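Long-range contacts in putative TetR family transcriptional regulator (Streptomyces coelicolor A3, PDB 3BQY), which probably binds cis-regulatory DNA and regulates transcription, most likely as a repressor: residues W73-A78 with L200-R204; E161-R165 with L180-T186; V8-L12 with A52-M57; F111-V116 with A129-L133. Where two conformers were deposited one is given. Numbering follows the deposited sequence.

Interaction 1 (W73-A78 with L200-R204). With PO4 (phosphate ion), chain B.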
# COMPACT_ATOMS: atom_id res chain seq x y z
N TRP A 73 -19.13 3.74 -16.83
CA TRP A 73 -17.89 4.27 -16.27
C TRP A 73 -17.40 3.42 -15.06
O TRP A 73 -16.18 3.29 -14.84
CB TRP A 73 -18.08 5.75 -15.85
CG TRP A 73 -19.09 5.92 -14.75
CD1 TRP A 73 -20.44 6.16 -14.88
CD2 TRP A 73 -18.83 5.82 -13.34
NE1 TRP A 73 -21.04 6.25 -13.62
CE2 TRP A 73 -20.07 6.03 -12.67
CE3 TRP A 73 -17.66 5.58 -12.57
CZ2 TRP A 73 -20.18 5.99 -11.27
CZ3 TRP A 73 -17.78 5.55 -11.18
CH2 TRP A 73 -19.04 5.73 -10.54
N SER A 74 -18.33 2.90 -14.25
CA SER A 74 -17.93 2.15 -13.05
C SER A 74 -17.31 0.81 -13.45
O SER A 74 -16.31 0.39 -12.85
CB SER A 74 -19.09 1.96 -12.04
OG SER A 74 -20.12 1.19 -12.61
N GLU A 75 -17.88 0.15 -14.47
CA GLU A 75 -17.30 -1.09 -14.99
C GLU A 75 -15.93 -0.83 -15.62
O GLU A 75 -14.99 -1.60 -15.41
CB GLU A 75 -18.22 -1.78 -16.01
CG GLU A 75 -17.77 -3.21 -16.34
CD GLU A 75 -17.49 -4.03 -15.09
OE1 GLU A 75 -18.39 -4.08 -14.22
OE2 GLU A 75 -16.36 -4.56 -14.94
N ARG A 76 -15.79 0.25 -16.38
CA ARG A 76 -14.47 0.49 -17.00
C ARG A 76 -13.41 0.86 -15.95
O ARG A 76 -12.25 0.47 -16.05
CB ARG A 76 -14.58 1.57 -18.09
CG ARG A 76 -15.50 1.10 -19.24
CD ARG A 76 -15.74 2.24 -20.23
NE ARG A 76 -14.51 2.55 -20.97
CZ ARG A 76 -14.12 3.77 -21.34
NH1 ARG A 76 -14.80 4.86 -20.99
NH2 ARG A 76 -13.00 3.91 -22.05
N THR A 77 -13.82 1.63 -14.95
CA THR A 77 -12.92 1.98 -13.87
C THR A 77 -12.51 0.70 -13.12
O THR A 77 -11.33 0.52 -12.79
CB THR A 77 -13.58 2.97 -12.91
OG1 THR A 77 -13.88 4.19 -13.61
CG2 THR A 77 -12.61 3.30 -11.73
N ALA A 78 -13.48 -0.17 -12.85
CA ALA A 78 -13.20 -1.44 -12.18
C ALA A 78 -12.22 -2.29 -13.02
O ALA A 78 -11.33 -2.92 -12.45
CB ALA A 78 -14.50 -2.24 -11.93
N LEU A 200 -16.39 2.56 -5.75
CA LEU A 200 -17.27 2.91 -6.87
C LEU A 200 -18.63 3.40 -6.39
O LEU A 200 -19.18 4.34 -6.96
CB LEU A 200 -17.43 1.71 -7.82
CG LEU A 200 -16.13 1.32 -8.54
CD1 LEU A 200 -16.34 -0.02 -9.24
CD2 LEU A 200 -15.62 2.40 -9.53
N ASP A 201 -19.18 2.76 -5.35
CA ASP A 201 -20.42 3.24 -4.71
C ASP A 201 -20.21 4.64 -4.14
O ASP A 201 -21.10 5.50 -4.26
CB ASP A 201 -20.86 2.29 -3.58
CG ASP A 201 -21.55 1.03 -4.10
OD1 ASP A 201 -21.90 0.99 -5.30
OD2 ASP A 201 -21.75 0.09 -3.31
N GLY A 202 -19.07 4.87 -3.51
CA GLY A 202 -18.72 6.20 -3.00
C GLY A 202 -18.66 7.21 -4.14
O GLY A 202 -19.17 8.32 -4.01
N LEU A 203 -18.02 6.84 -5.26
CA LEU A 203 -18.00 7.74 -6.43
C LEU A 203 -19.40 8.03 -6.96
O LEU A 203 -19.69 9.18 -7.34
CB LEU A 203 -17.10 7.19 -7.54
CG LEU A 203 -15.61 7.34 -7.22
CD1 LEU A 203 -14.76 6.43 -8.13
CD2 LEU A 203 -15.23 8.83 -7.34
N ARG A 204 -20.26 7.00 -6.98
CA ARG A 204 -21.65 7.19 -7.40
C ARG A 204 -22.29 8.24 -6.50
O ARG A 204 -23.02 9.12 -6.97
CB ARG A 204 -22.45 5.88 -7.34
CG ARG A 204 -22.13 4.90 -8.46
CD ARG A 204 -22.77 3.52 -8.23
NE ARG A 204 -22.32 2.56 -9.23
CZ ARG A 204 -21.52 1.53 -9.00
NH1 ARG A 204 -21.09 1.27 -7.77
NH2 ARG A 204 -21.19 0.71 -9.99
P PO4 B . -24.11 6.70 -15.87
O1 PO4 B . -23.88 6.22 -14.45
O2 PO4 B . -23.82 5.56 -16.83
O3 PO4 B . -25.56 7.16 -15.99
O4 PO4 B . -23.21 7.88 -16.20
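Helices 73-89 and 188-206 of the C-terminal, TetR_C-type domain meet here, roughly antiparallel and crossing obliquely: the short axes approach to 10.9 Å at an angle of 145°. Trp-73, in the first turn of its helix, turns the edge of its indole to the last turns of the other helix. Its CZ2 comes within 3.6 Å of Arg-204 CG and its CH2 within 3.9 Å of Leu-203 CB, while NE1 donates a hydrogen bond of 3.0 Å to O1 of a phosphate ion, probably from the crystallisation liquor, which is also bound by Arg-207. Phe-124 adds an edge-to-face contact to the same indole. Ser-74 stands closest to the partner backbone, its CA 6.3 Å from that of Leu-200. Its OG is hydrogen-bonded to Asp-72 and lies 2.9 Å from Arg-204 NH2; the same guanidinium forms a salt bridge to Asp-201 within its own helix, NH1 to OD1 at 2.6 Å. Thr-77 turns OG1 back to Trp-73 O (2.8 Å), and its CG2 packs 3.8 Å from Leu-200 CD2. Ala-78 CB closes the group, 3.9 Å from Leu-200 CD1. Leu-200 is thus a knob in a hole made by Trp-73, Ser-74, Thr-77 and Ala-78. The chemistry is that of a mainly apolar helix interface, Leu-200 and Leu-203 packed against Trp-73, Thr-77 and Ala-78, with Ser-74, Asp-201 and the exposed Arg-204 forming a polar margin.

Interaction 2 (E161-R165 with L180-T186). With PO4 (phosphate ion), chain C.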
# COMPACT_ATOMS: atom_id res chain seq x y z
N GLU A 161 -4.14 -13.28 7.26
CA GLU A 161 -5.15 -14.31 7.55
C GLU A 161 -4.75 -15.34 8.61
O GLU A 161 -5.40 -15.43 9.66
CB GLU A 161 -5.57 -15.02 6.25
CG GLU A 161 -4.67 -14.75 5.04
CD GLU A 161 -4.06 -16.01 4.46
OE1 GLU A 161 -4.14 -17.08 5.12
OE2 GLU A 161 -3.50 -15.93 3.35
N ALA A 162 -3.70 -16.11 8.36
CA ALA A 162 -3.28 -17.18 9.28
C ALA A 162 -2.87 -16.63 10.66
O ALA A 162 -3.24 -17.17 11.70
CB ALA A 162 -2.18 -18.00 8.68
N THR A 163 -2.10 -15.55 10.63
CA THR A 163 -1.61 -14.89 11.84
C THR A 163 -2.76 -14.45 12.77
O THR A 163 -2.73 -14.73 13.98
CB THR A 163 -0.68 -13.70 11.46
OG1 THR A 163 0.27 -14.14 10.48
CG2 THR A 163 0.08 -13.17 12.68
N LEU A 164 -3.78 -13.80 12.19
CA LEU A 164 -5.02 -13.46 12.90
C LEU A 164 -5.64 -14.62 13.67
O LEU A 164 -5.84 -14.52 14.88
CB LEU A 164 -6.04 -12.83 11.94
CG LEU A 164 -6.04 -11.34 12.22
CD1 LEU A 164 -6.65 -10.49 11.10
CD2 LEU A 164 -6.80 -11.13 13.50
N ARG A 165 -5.88 -15.74 12.98
CA ARG A 165 -6.46 -16.94 13.60
C ARG A 165 -5.86 -17.34 14.95
O ARG A 165 -6.59 -17.61 15.89
CB ARG A 165 -6.41 -18.14 12.64
CG ARG A 165 -6.54 -19.50 13.35
CD ARG A 165 -7.20 -20.58 12.48
NE ARG A 165 -8.50 -20.14 11.97
CZ ARG A 165 -8.77 -19.89 10.69
NH1 ARG A 165 -7.83 -20.04 9.76
NH2 ARG A 165 -9.98 -19.48 10.35
N LEU A 180 -13.88 -14.45 11.92
CA LEU A 180 -12.71 -15.25 11.50
C LEU A 180 -12.83 -15.96 10.16
O LEU A 180 -11.87 -15.99 9.40
CB LEU A 180 -12.30 -16.29 12.55
CG LEU A 180 -11.06 -16.07 13.41
CD1 LEU A 180 -10.60 -17.39 14.06
CD2 LEU A 180 -9.89 -15.42 12.66
N PRO A 181 -13.98 -16.59 9.86
CA PRO A 181 -14.02 -17.19 8.52
C PRO A 181 -13.64 -16.21 7.38
O PRO A 181 -12.87 -16.58 6.45
CB PRO A 181 -15.48 -17.64 8.38
CG PRO A 181 -15.89 -17.95 9.83
CD PRO A 181 -15.20 -16.87 10.64
N VAL A 182 -14.16 -14.98 7.45
CA VAL A 182 -13.92 -13.99 6.44
C VAL A 182 -12.47 -13.49 6.52
O VAL A 182 -11.80 -13.39 5.49
CB VAL A 182 -14.91 -12.78 6.60
CG1 VAL A 182 -14.86 -11.87 5.38
CG2 VAL A 182 -16.37 -13.27 6.84
N LEU A 183 -11.99 -13.15 7.72
CA LEU A 183 -10.63 -12.62 7.93
C LEU A 183 -9.50 -13.54 7.46
O LEU A 183 -8.47 -13.07 6.96
CB LEU A 183 -10.38 -12.30 9.41
CG LEU A 183 -11.20 -11.17 10.02
CD1 LEU A 183 -10.98 -11.16 11.52
CD2 LEU A 183 -10.86 -9.81 9.43
N THR A 184 -9.70 -14.85 7.64
CA THR A 184 -8.69 -15.85 7.30
C THR A 184 -8.94 -16.47 5.93
O THR A 184 -8.23 -17.41 5.52
CB THR A 184 -8.63 -16.97 8.37
OG1 THR A 184 -9.89 -17.65 8.43
CG2 THR A 184 -8.29 -16.39 9.72
N SER A 185 -9.96 -15.96 5.23
CA SER A 185 -10.31 -16.39 3.87
C SER A 185 -9.08 -16.25 2.95
O SER A 185 -8.35 -15.25 3.02
CB SER A 185 -11.45 -15.50 3.36
OG SER A 185 -12.12 -16.02 2.22
N THR A 186 -8.83 -17.22 2.10
CA THR A 186 -7.79 -17.02 1.09
C THR A 186 -8.37 -16.39 -0.19
O THR A 186 -7.69 -16.34 -1.23
CB THR A 186 -7.03 -18.31 0.75
OG1 THR A 186 -7.97 -19.32 0.35
CG2 THR A 186 -6.21 -18.78 1.95
P PO4 C . -14.73 -13.42 1.93
O1 PO4 C . -14.83 -14.45 0.84
O2 PO4 C . -14.06 -12.19 1.36
O3 PO4 C . -16.10 -13.04 2.44
O4 PO4 C . -13.90 -13.97 3.05
O HOH W 1 -6.66 -19.25 5.42
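A helical hairpin within the C-terminal TetR_C-type domain, which forms the dimer here and in relatives commonly binds the effector, is closed by this contact, in which the start of helix 161-167 packs against the end of helix 174-183 and the loop that leads into helix 188-206. The backbones come very close where Glu-161 meets Thr-184, with CA atoms 3.9 Å apart. Here Glu-161 CA makes a CH...O contact with Leu-183 O at 3.6 Å, and Glu-161 O lies 3.0 Å from Thr-184 CG2. A turn further on, Leu-164 CD1 faces Leu-183 CD1 at 4.4 Å. Both leucines also touch Leu-176, and the second subunit adds Leu-109 against Leu-164 and Tyr-134 against Leu-183, so this apolar side of the hairpin continues into the dimer interface. On the more open side, Leu-180 CD2 reaches 3.9 Å from Arg-165 CA, and the guanidinium of Arg-165 has Thr-184 CG2 over one face. A phosphate, probably from the crystallisation liquor, lies near Ser-185 and is held by Arg-131 of the second subunit. One water donates to Thr-184 O at 2.4 Å and, weakly, to Glu-161 OE1 at 3.3 Å. Thr-184 OG1 ties the end of its helix together by donating to Leu-180 O (2.8 Å), and the same OG1 accepts a weak hydrogen bond from Arg-165 NH2 at 2.7 Å.

Interaction 3 (V8-L12 with A52-M57)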
# COMPACT_ATOMS: atom_id res chain seq x y z
N VAL A 8 15.78 -6.55 -18.37
CA VAL A 8 14.54 -6.43 -17.61
C VAL A 8 13.81 -7.78 -17.50
O VAL A 8 13.31 -8.14 -16.44
CB VAL A 8 13.58 -5.35 -18.20
CG1 VAL A 8 12.20 -5.41 -17.51
CG2 VAL A 8 14.21 -3.95 -18.04
N GLN A 9 13.77 -8.53 -18.60
CA GLN A 9 13.10 -9.82 -18.60
C GLN A 9 13.81 -10.81 -17.67
O GLN A 9 13.17 -11.52 -16.90
CB GLN A 9 13.02 -10.40 -20.01
CG GLN A 9 12.13 -11.64 -20.10
CD GLN A 9 10.72 -11.40 -19.53
OE1 GLN A 9 9.93 -10.63 -20.09
NE2 GLN A 9 10.41 -12.05 -18.40
N THR A 10 15.13 -10.86 -17.74
CA THR A 10 15.92 -11.72 -16.85
C THR A 10 15.68 -11.36 -15.37
O THR A 10 15.49 -12.26 -14.53
CB THR A 10 17.41 -11.69 -17.23
OG1 THR A 10 17.54 -12.17 -18.58
CG2 THR A 10 18.24 -12.60 -16.31
N ALA A 11 15.66 -10.07 -15.07
CA ALA A 11 15.38 -9.58 -13.73
C ALA A 11 13.99 -10.00 -13.24
O ALA A 11 13.85 -10.46 -12.11
CB ALA A 11 15.58 -8.06 -13.66
N LEU A 12 12.97 -9.88 -14.10
CA LEU A 12 11.64 -10.36 -13.77
C LEU A 12 11.61 -11.89 -13.53
O LEU A 12 10.89 -12.36 -12.64
CB LEU A 12 10.63 -9.99 -14.88
CG LEU A 12 10.36 -8.47 -14.97
CD1 LEU A 12 9.63 -8.16 -16.27
CD2 LEU A 12 9.56 -7.94 -13.76
N ALA A 52 12.32 0.41 -14.44
CA ALA A 52 12.07 -0.19 -15.75
C ALA A 52 11.21 -1.47 -15.66
O ALA A 52 10.32 -1.69 -16.49
CB ALA A 52 13.40 -0.46 -16.51
N MSE A 53 11.45 -2.27 -14.62
CA MSE A 53 10.65 -3.45 -14.32
C MSE A 53 9.19 -3.09 -14.05
O MSE A 53 8.28 -3.69 -14.63
CB MSE A 53 11.25 -4.21 -13.14
CG MSE A 53 12.58 -4.94 -13.51
SE MSE A 53 13.57 -5.44 -11.90
CE MSE A 53 12.41 -6.90 -11.37
N ALA A 54 8.99 -2.09 -13.20
CA ALA A 54 7.65 -1.65 -12.82
C ALA A 54 6.90 -1.16 -14.08
O ALA A 54 5.74 -1.50 -14.30
CB ALA A 54 7.75 -0.54 -11.78
N GLU A 55 7.59 -0.39 -14.92
CA GLU A 55 6.99 0.17 -16.14
C GLU A 55 6.61 -0.97 -17.11
O GLU A 55 5.53 -0.96 -17.68
CB GLU A 55 7.92 1.22 -16.76
CG GLU A 55 7.62 1.60 -18.19
CD GLU A 55 6.40 2.51 -18.33
OE1 GLU A 55 5.77 2.90 -17.31
OE2 GLU A 55 6.06 2.82 -19.48
N HIS A 56 7.47 -1.99 -17.24
CA HIS A 56 7.16 -3.16 -18.05
C HIS A 56 5.98 -4.01 -17.52
O HIS A 56 5.14 -4.50 -18.31
CB HIS A 56 8.40 -4.04 -18.20
CG HIS A 56 8.20 -5.17 -19.17
ND1 HIS A 56 7.98 -6.47 -18.77
CD2 HIS A 56 8.16 -5.18 -20.52
CE1 HIS A 56 7.84 -7.24 -19.83
NE2 HIS A 56 7.94 -6.48 -20.91
N MSE A 57 5.90 -4.18 -16.19
CA MSE A 57 4.84 -4.97 -15.57
C MSE A 57 3.47 -4.43 -15.93
O MSE A 57 2.53 -5.21 -16.07
CB MSE A 57 4.94 -4.94 -14.02
CG MSE A 57 6.12 -5.71 -13.50
SE MSE A 57 6.07 -5.48 -11.53
CE MSE A 57 7.77 -6.30 -11.20
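Almost at right angles, helix 4-18 crosses helix 46-57, the helix that follows the predicted helix-turn-helix, as in the N-terminal DNA-binding domain of TetR-type regulators; the axes of the short segments lie 10.0 Å apart at 86°. Such a steep crossing confines the contact to one patch, where bumps from each side fit between those of the other. Val-8 pushes in among Ala-52, Met-53 and His-56: its CG2 lies 3.9 Å from Ala-52 CB, and its CG1 4.0 Å from Met-53 CG and 4.1 Å from His-56 CB. The small Ala-11 forms a shallow hollow, which the selenium of Met-53, a selenomethionine, fills at 3.7 Å from Ala-11 CB. Leu-12 wedges between three side chains, with CD2 3.9 Å from Met-53 CE and 3.5 Å from Met-57 CE, and CD1 3.4 Å from His-56 ND1. From loops, Phe-43 meets Val-8 and His-91 meets Leu-12 and Met-57; Leu-15 of helix 4-18 packs on both selenomethionines, and Leu-28 of helix 25-32 touches Ala-11.

Interaction 4 (F111-V116 with A129-L133). With PO4 (phosphate ion), chain D.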
# COMPACT_ATOMS: atom_id res chain seq x y z
N PHE A 111 -2.18 4.65 -18.00
CA PHE A 111 -3.14 4.08 -17.03
C PHE A 111 -3.82 5.23 -16.26
O PHE A 111 -5.04 5.27 -16.17
CB PHE A 111 -2.42 3.12 -16.03
CG PHE A 111 -3.20 2.88 -14.77
CD1 PHE A 111 -4.27 1.97 -14.76
CD2 PHE A 111 -2.89 3.55 -13.60
CE1 PHE A 111 -5.00 1.75 -13.58
CE2 PHE A 111 -3.64 3.35 -12.45
CZ PHE A 111 -4.70 2.45 -12.44
N ALA A 112 -3.02 6.17 -15.75
CA ALA A 112 -3.53 7.25 -14.90
C ALA A 112 -4.43 8.17 -15.73
O ALA A 112 -5.53 8.56 -15.30
CB ALA A 112 -2.37 8.06 -14.30
N ASP A 113 -3.94 8.57 -16.89
CA ASP A 113 -4.71 9.44 -17.79
C ASP A 113 -6.02 8.77 -18.20
O ASP A 113 -7.07 9.41 -18.24
CB ASP A 113 -3.84 9.78 -19.03
CG ASP A 113 -4.48 10.83 -19.92
OD1 ASP A 113 -4.62 12.00 -19.50
OD2 ASP A 113 -4.87 10.50 -21.04
N GLY A 114 -5.96 7.46 -18.49
CA GLY A 114 -7.12 6.70 -18.93
C GLY A 114 -8.16 6.66 -17.82
O GLY A 114 -9.35 6.90 -18.07
N LEU A 115 -7.73 6.37 -16.59
CA LEU A 115 -8.65 6.32 -15.44
C LEU A 115 -9.32 7.67 -15.17
O LEU A 115 -10.55 7.75 -15.02
CB LEU A 115 -7.94 5.80 -14.17
CG LEU A 115 -8.88 5.38 -13.00
CD1 LEU A 115 -8.16 4.42 -12.01
CD2 LEU A 115 -9.41 6.55 -12.24
N VAL A 116 -8.51 8.73 -15.09
CA VAL A 116 -9.06 10.07 -14.89
C VAL A 116 -10.03 10.43 -16.04
O VAL A 116 -11.11 11.02 -15.80
CB VAL A 116 -7.92 11.14 -14.77
CG1 VAL A 116 -8.50 12.57 -14.70
CG2 VAL A 116 -7.02 10.86 -13.51
N ALA A 129 -12.25 13.50 -10.13
CA ALA A 129 -11.63 12.50 -11.01
C ALA A 129 -10.15 12.26 -10.63
O ALA A 129 -9.69 11.12 -10.59
CB ALA A 129 -11.77 12.90 -12.50
N ALA A 130 -9.40 13.34 -10.43
CA ALA A 130 -8.00 13.20 -10.06
C ALA A 130 -7.83 12.57 -8.67
O ALA A 130 -7.00 11.69 -8.47
CB ALA A 130 -7.28 14.57 -10.09
N ARG A 131 -8.64 13.01 -7.71
CA ARG A 131 -8.57 12.41 -6.39
C ARG A 131 -8.96 10.94 -6.41
O ARG A 131 -8.41 10.12 -5.68
CB ARG A 131 -9.41 13.21 -5.39
CG ARG A 131 -8.75 14.54 -5.04
CD ARG A 131 -9.51 15.33 -4.00
NE ARG A 131 -10.89 15.65 -4.41
CZ ARG A 131 -11.29 16.85 -4.81
NH1 ARG A 131 -10.42 17.87 -4.88
NH2 ARG A 131 -12.58 17.03 -5.14
N ALA A 132 -9.93 10.58 -7.27
CA ALA A 132 -10.36 9.19 -7.40
C ALA A 132 -9.22 8.32 -7.94
O ALA A 132 -9.06 7.18 -7.54
CB ALA A 132 -11.57 9.09 -8.36
N LEU A 133 -8.42 8.87 -8.86
CA LEU A 133 -7.27 8.14 -9.38
C LEU A 133 -6.40 7.70 -8.21
O LEU A 133 -6.05 6.51 -8.12
CB LEU A 133 -6.46 9.02 -10.37
CG LEU A 133 -5.01 8.56 -10.63
CD1 LEU A 133 -5.03 7.21 -11.36
CD2 LEU A 133 -4.23 9.69 -11.41
P PO4 D . -6.61 18.53 -3.66
O1 PO4 D . -6.40 19.55 -2.55
O2 PO4 D . -6.67 17.16 -3.03
O3 PO4 D . -7.91 18.80 -4.37
O4 PO4 D . -5.47 18.61 -4.61
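Ala-129 opens the second segment by setting its CB 3.9 Å from Val-116 O and 4.0 Å from Val-116 CG1; here the backbones are nearest, with CA atoms 5.3 Å apart. Ala-130 follows, its CA 4.3 Å from Val-116 CG2. Arg-131 points away from helix 106-121 and donates from NH1 to O3 of a phosphate ion, probably from the crystallisation liquor (2.7 Å), while its NH2 forms a salt bridge to Asp-128. Leu-133 is the knob of the contact, seated among Phe-111, Ala-112, Leu-115 and Val-116: its CD2 lies 3.8 Å from Ala-112 CB and 3.7 Å from Val-116 CG2, and its CD1 4.2 Å from both Phe-111 CE2 and Leu-115 CD1. Leu-183 of the second subunit also packs on Leu-133, and helix 73-89 reaches Phe-111 and Leu-115 through Leu-80. Two consecutive helices crossing at 131°, their axes 9.3 Å apart, with an all-apolar buried seam, form an antiparallel helical hairpin of the all-helical C-terminal domain of TetR-type regulators.

Interaction 3 belongs to the N-terminal part, which probably binds DNA, with the predicted helix-turn-helix between its segments, whereas interactions 1, 2 and 4 lie in the C-terminal domain. Interactions 1 and 4 are close neighbours, centres 12 Å apart, and touch directly where Leu-203 CD2 meets Ala-132 CB at 3.8 Å. Interaction 2 is distant within the chain, its centre 28 Å from that of interaction 1 and 33 Å from that of interaction 4, yet the dimer brings it to interaction 4 of the other subunit through Leu-183 on Leu-133. Interaction 3 lies about 8 Å from interaction 4 between nearest atoms, and helix 46-57 leads on to helix 73-89 of interaction 1.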